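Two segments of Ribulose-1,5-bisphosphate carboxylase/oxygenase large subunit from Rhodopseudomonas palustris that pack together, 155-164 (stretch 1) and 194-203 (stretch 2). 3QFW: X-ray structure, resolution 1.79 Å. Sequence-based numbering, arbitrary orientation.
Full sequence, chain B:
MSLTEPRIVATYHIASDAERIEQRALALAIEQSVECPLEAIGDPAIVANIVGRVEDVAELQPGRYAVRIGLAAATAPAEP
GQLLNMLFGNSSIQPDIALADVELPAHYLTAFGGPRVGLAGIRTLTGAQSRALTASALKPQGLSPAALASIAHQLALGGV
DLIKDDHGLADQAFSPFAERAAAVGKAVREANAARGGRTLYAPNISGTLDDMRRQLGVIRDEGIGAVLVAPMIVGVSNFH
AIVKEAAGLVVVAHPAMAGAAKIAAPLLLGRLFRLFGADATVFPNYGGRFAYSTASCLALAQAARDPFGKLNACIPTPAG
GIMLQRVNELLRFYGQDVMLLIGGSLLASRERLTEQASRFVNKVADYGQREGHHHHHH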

# COMPACT_ATOMS: atom_id res chain seq x y z
N LEU B 155 -17.35 -25.50 -11.42
CA LEU B 155 -16.76 -25.57 -10.09
C LEU B 155 -17.83 -25.78 -9.01
O LEU B 155 -17.71 -26.67 -8.16
CB LEU B 155 -15.93 -24.31 -9.80
CG LEU B 155 -14.76 -24.13 -10.77
CD1 LEU B 155 -14.18 -22.71 -10.69
CD2 LEU B 155 -13.69 -25.18 -10.51
N ALA B 156 -18.87 -24.96 -9.05
CA ALA B 156 -19.93 -25.02 -8.05
C ALA B 156 -20.66 -26.37 -8.10
O ALA B 156 -21.06 -26.91 -7.07
CB ALA B 156 -20.91 -23.86 -8.25
N LEU B 157 -20.79 -26.91 -9.30
CA LEU B 157 -21.38 -28.23 -9.48
C LEU B 157 -20.58 -29.30 -8.72
O LEU B 157 -21.14 -30.29 -8.27
CB LEU B 157 -21.49 -28.60 -10.96
CG LEU B 157 -22.84 -28.31 -11.63
CD1 LEU B 157 -22.86 -28.84 -13.06
CD2 LEU B 157 -23.97 -28.94 -10.82
N GLY B 158 -19.28 -29.07 -8.58
CA GLY B 158 -18.39 -30.00 -7.90
C GLY B 158 -18.40 -29.91 -6.39
O GLY B 158 -17.78 -30.72 -5.70
N GLY B 159 -19.11 -28.92 -5.85
CA GLY B 159 -19.25 -28.79 -4.41
C GLY B 159 -18.23 -27.88 -3.73
O GLY B 159 -18.14 -27.84 -2.51
N VAL B 160 -17.47 -27.14 -4.53
CA VAL B 160 -16.52 -26.16 -4.00
C VAL B 160 -17.27 -25.13 -3.15
O VAL B 160 -18.29 -24.61 -3.57
CB VAL B 160 -15.78 -25.45 -5.14
CG1 VAL B 160 -14.82 -24.38 -4.60
CG2 VAL B 160 -15.04 -26.46 -5.99
N ASP B 161 -16.75 -24.83 -1.96
CA ASP B 161 -17.41 -23.87 -1.07
C ASP B 161 -17.36 -22.40 -1.52
O ASP B 161 -18.36 -21.67 -1.40
CB ASP B 161 -16.85 -24.00 0.35
CG ASP B 161 -17.01 -25.39 0.91
OD1 ASP B 161 -18.17 -25.81 1.14
OD2 ASP B 161 -15.98 -26.07 1.13
N LEU B 162 -16.22 -21.94 -2.03
CA LEU B 162 -16.10 -20.54 -2.44
C LEU B 162 -15.38 -20.37 -3.77
O LEU B 162 -14.31 -20.94 -4.01
CB LEU B 162 -15.45 -19.68 -1.34
CG LEU B 162 -15.29 -18.16 -1.57
CD1 LEU B 162 -16.45 -17.57 -2.35
CD2 LEU B 162 -15.11 -17.39 -0.26
N ILE B 163 -16.01 -19.61 -4.65
CA ILE B 163 -15.47 -19.27 -5.94
C ILE B 163 -15.13 -17.79 -5.91
O ILE B 163 -15.98 -16.95 -5.62
CB ILE B 163 -16.47 -19.56 -7.05
CG1 ILE B 163 -16.81 -21.07 -7.04
CG2 ILE B 163 -15.93 -19.11 -8.40
CD1 ILE B 163 -17.78 -21.49 -8.10
N LYS B 164 -13.86 -17.49 -6.17
CA LYS B 164 -13.39 -16.11 -6.14
C LYS B 164 -12.92 -15.71 -7.52
O LYS B 164 -12.48 -16.55 -8.31
CB LYS B 164 -12.23 -15.99 -5.15
CG LYS B 164 -10.99 -16.78 -5.57
CD LYS B 164 -9.88 -16.76 -4.52
CE LYS B 164 -9.11 -15.45 -4.49
NZ LYS B 164 -8.38 -15.12 -5.78
N ALA B 194 -29.39 -27.01 -8.58
CA ALA B 194 -29.35 -28.35 -9.14
C ALA B 194 -28.76 -29.38 -8.18
O ALA B 194 -29.20 -30.54 -8.15
CB ALA B 194 -28.57 -28.35 -10.46
N ARG B 195 -27.78 -28.96 -7.40
CA ARG B 195 -27.02 -29.89 -6.57
C ARG B 195 -27.41 -29.81 -5.10
O ARG B 195 -26.95 -30.60 -4.29
CB ARG B 195 -25.52 -29.61 -6.73
CG ARG B 195 -24.61 -30.62 -6.04
CD ARG B 195 -23.20 -30.07 -5.82
NE ARG B 195 -22.84 -30.06 -4.40
CZ ARG B 195 -22.72 -28.95 -3.67
NH1 ARG B 195 -22.91 -27.76 -4.23
NH2 ARG B 195 -22.39 -29.03 -2.39
N GLY B 196 -28.27 -28.85 -4.77
CA GLY B 196 -28.58 -28.57 -3.37
C GLY B 196 -27.38 -27.96 -2.65
O GLY B 196 -27.14 -28.24 -1.48
N GLY B 197 -26.63 -27.13 -3.37
CA GLY B 197 -25.39 -26.57 -2.84
C GLY B 197 -25.51 -25.20 -2.20
O GLY B 197 -26.54 -24.54 -2.29
N ARG B 198 -24.44 -24.78 -1.53
CA ARG B 198 -24.41 -23.48 -0.87
C ARG B 198 -23.08 -22.77 -1.19
O ARG B 198 -22.49 -22.10 -0.34
CB ARG B 198 -24.63 -23.63 0.65
CG ARG B 198 -25.96 -24.30 1.06
CD ARG B 198 -26.21 -24.26 2.58
NE ARG B 198 -26.31 -22.88 3.07
CZ ARG B 198 -27.16 -22.44 4.00
NH1 ARG B 198 -28.02 -23.27 4.59
NH2 ARG B 198 -27.14 -21.15 4.33
N THR B 199 -22.62 -22.95 -2.43
CA THR B 199 -21.38 -22.37 -2.91
C THR B 199 -21.46 -20.85 -2.96
O THR B 199 -22.45 -20.29 -3.44
CB THR B 199 -21.04 -22.86 -4.34
OG1 THR B 199 -20.68 -24.24 -4.31
CG2 THR B 199 -19.88 -22.04 -4.92
N LEU B 200 -20.41 -20.18 -2.47
CA LEU B 200 -20.34 -18.71 -2.49
C LEU B 200 -19.49 -18.17 -3.63
O LEU B 200 -18.52 -18.81 -4.06
CB LEU B 200 -19.76 -18.19 -1.17
CG LEU B 200 -20.53 -18.42 0.13
CD1 LEU B 200 -19.59 -18.26 1.31
CD2 LEU B 200 -21.70 -17.47 0.26
N TYR B 201 -19.84 -16.99 -4.12
CA TYR B 201 -19.02 -16.29 -5.11
C TYR B 201 -18.48 -14.96 -4.57
O TYR B 201 -19.23 -14.13 -4.06
CB TYR B 201 -19.80 -16.07 -6.41
CG TYR B 201 -19.10 -15.20 -7.43
CD1 TYR B 201 -17.79 -15.45 -7.81
CD2 TYR B 201 -19.78 -14.15 -8.05
CE1 TYR B 201 -17.15 -14.64 -8.77
CE2 TYR B 201 -19.16 -13.36 -9.00
CZ TYR B 201 -17.85 -13.61 -9.36
OH TYR B 201 -17.25 -12.80 -10.31
N ALA B 202 -17.17 -14.76 -4.70
CA ALA B 202 -16.51 -13.55 -4.22
C ALA B 202 -15.87 -12.77 -5.38
O ALA B 202 -14.73 -13.03 -5.76
CB ALA B 202 -15.47 -13.91 -3.17
N PRO B 203 -16.62 -11.84 -5.98
CA PRO B 203 -16.06 -10.98 -7.04
C PRO B 203 -15.08 -9.94 -6.48
O PRO B 203 -15.22 -9.50 -5.33
CB PRO B 203 -17.30 -10.29 -7.62
CG PRO B 203 -18.31 -10.35 -6.52
CD PRO B 203 -18.07 -11.65 -5.82

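The two stretches are joined mainly by a short parallel pairing of strands 162-164 and 200-202. Three backbone hydrogen bonds hold it. Leu200 N donates to Asp161 O at 2.8 Å, Ile163 N donates to Leu200 O at 2.7 Å, and Ala202 N donates to Ile163 O at 2.7 Å. All three are nearly straight, with N-H...O angles of 163° to 177°. Leu200 and Ile163 each use both N and O, as one residue does in a parallel ladder when it bonds to two residues on its neighbour. The strand directions differ by 21°.

A fourth hydrogen bond precedes the ladder. Thr199 OG1 donates to Val160 O at 2.5 Å, a short distance. This side-chain bond ties the two stretches together just before the strands begin.

Weaker CA-H...O contacts accompany the ladder. Tyr201 CA lies 3.2 Å from Ile163 O, and Leu162 CA lies 3.4 Å from Leu200 O. Each of these carbonyls therefore receives both an N-H bond and a CA-H contact. Asp161 O is similar, with Thr199 CA at 3.4 Å. At the far end, Lys164 CA is 3.4 Å from Ala202 O.

Side chains alternate between the two faces of the sheet. Leu162, Lys164, Leu200 and Ala202 share one face. There the end of Leu162 leans across to the other strand. Leu162 CD1 packs 3.6 Å from Leu200 CB and 3.9 Å from Ala202 CB, and it lies 3.0 Å from Leu200 O. The other face carries Ile163 and Tyr201, with Ile163 CG2 4.1 Å from Tyr201 CD1. Thr199 extends the apolar packing through its methyl group: CG2 is 3.9 Å from Ile163 CD1 and 3.9 Å from Ala156 CB.

Farther out, Arg195 reaches over the end of the first helix. Gly159 CA lies over one face of its guanidinium, 3.6 Å from Arg195 CZ. Arg195 CD is 3.2 Å from Leu157 O, while Arg195 NH1 is 3.5 Å from Ala156 O.

Gly159 closes that helix in a Schellman motif, and Gly159 N donates to Ala156 O at 3.1 Å. Its phi of 93° and psi of 10° would jam a CB against the preceding carbonyl oxygen, so the backbone itself calls for glycine. An ideal CB on Gly159 would also lie 3.7 Å from Arg195 NH2. In the second stretch, Gly196 leaves its helix with a positive phi of 69°. An ideal CB on Gly197 would clash with Arg195 NH1 at 1.9 Å.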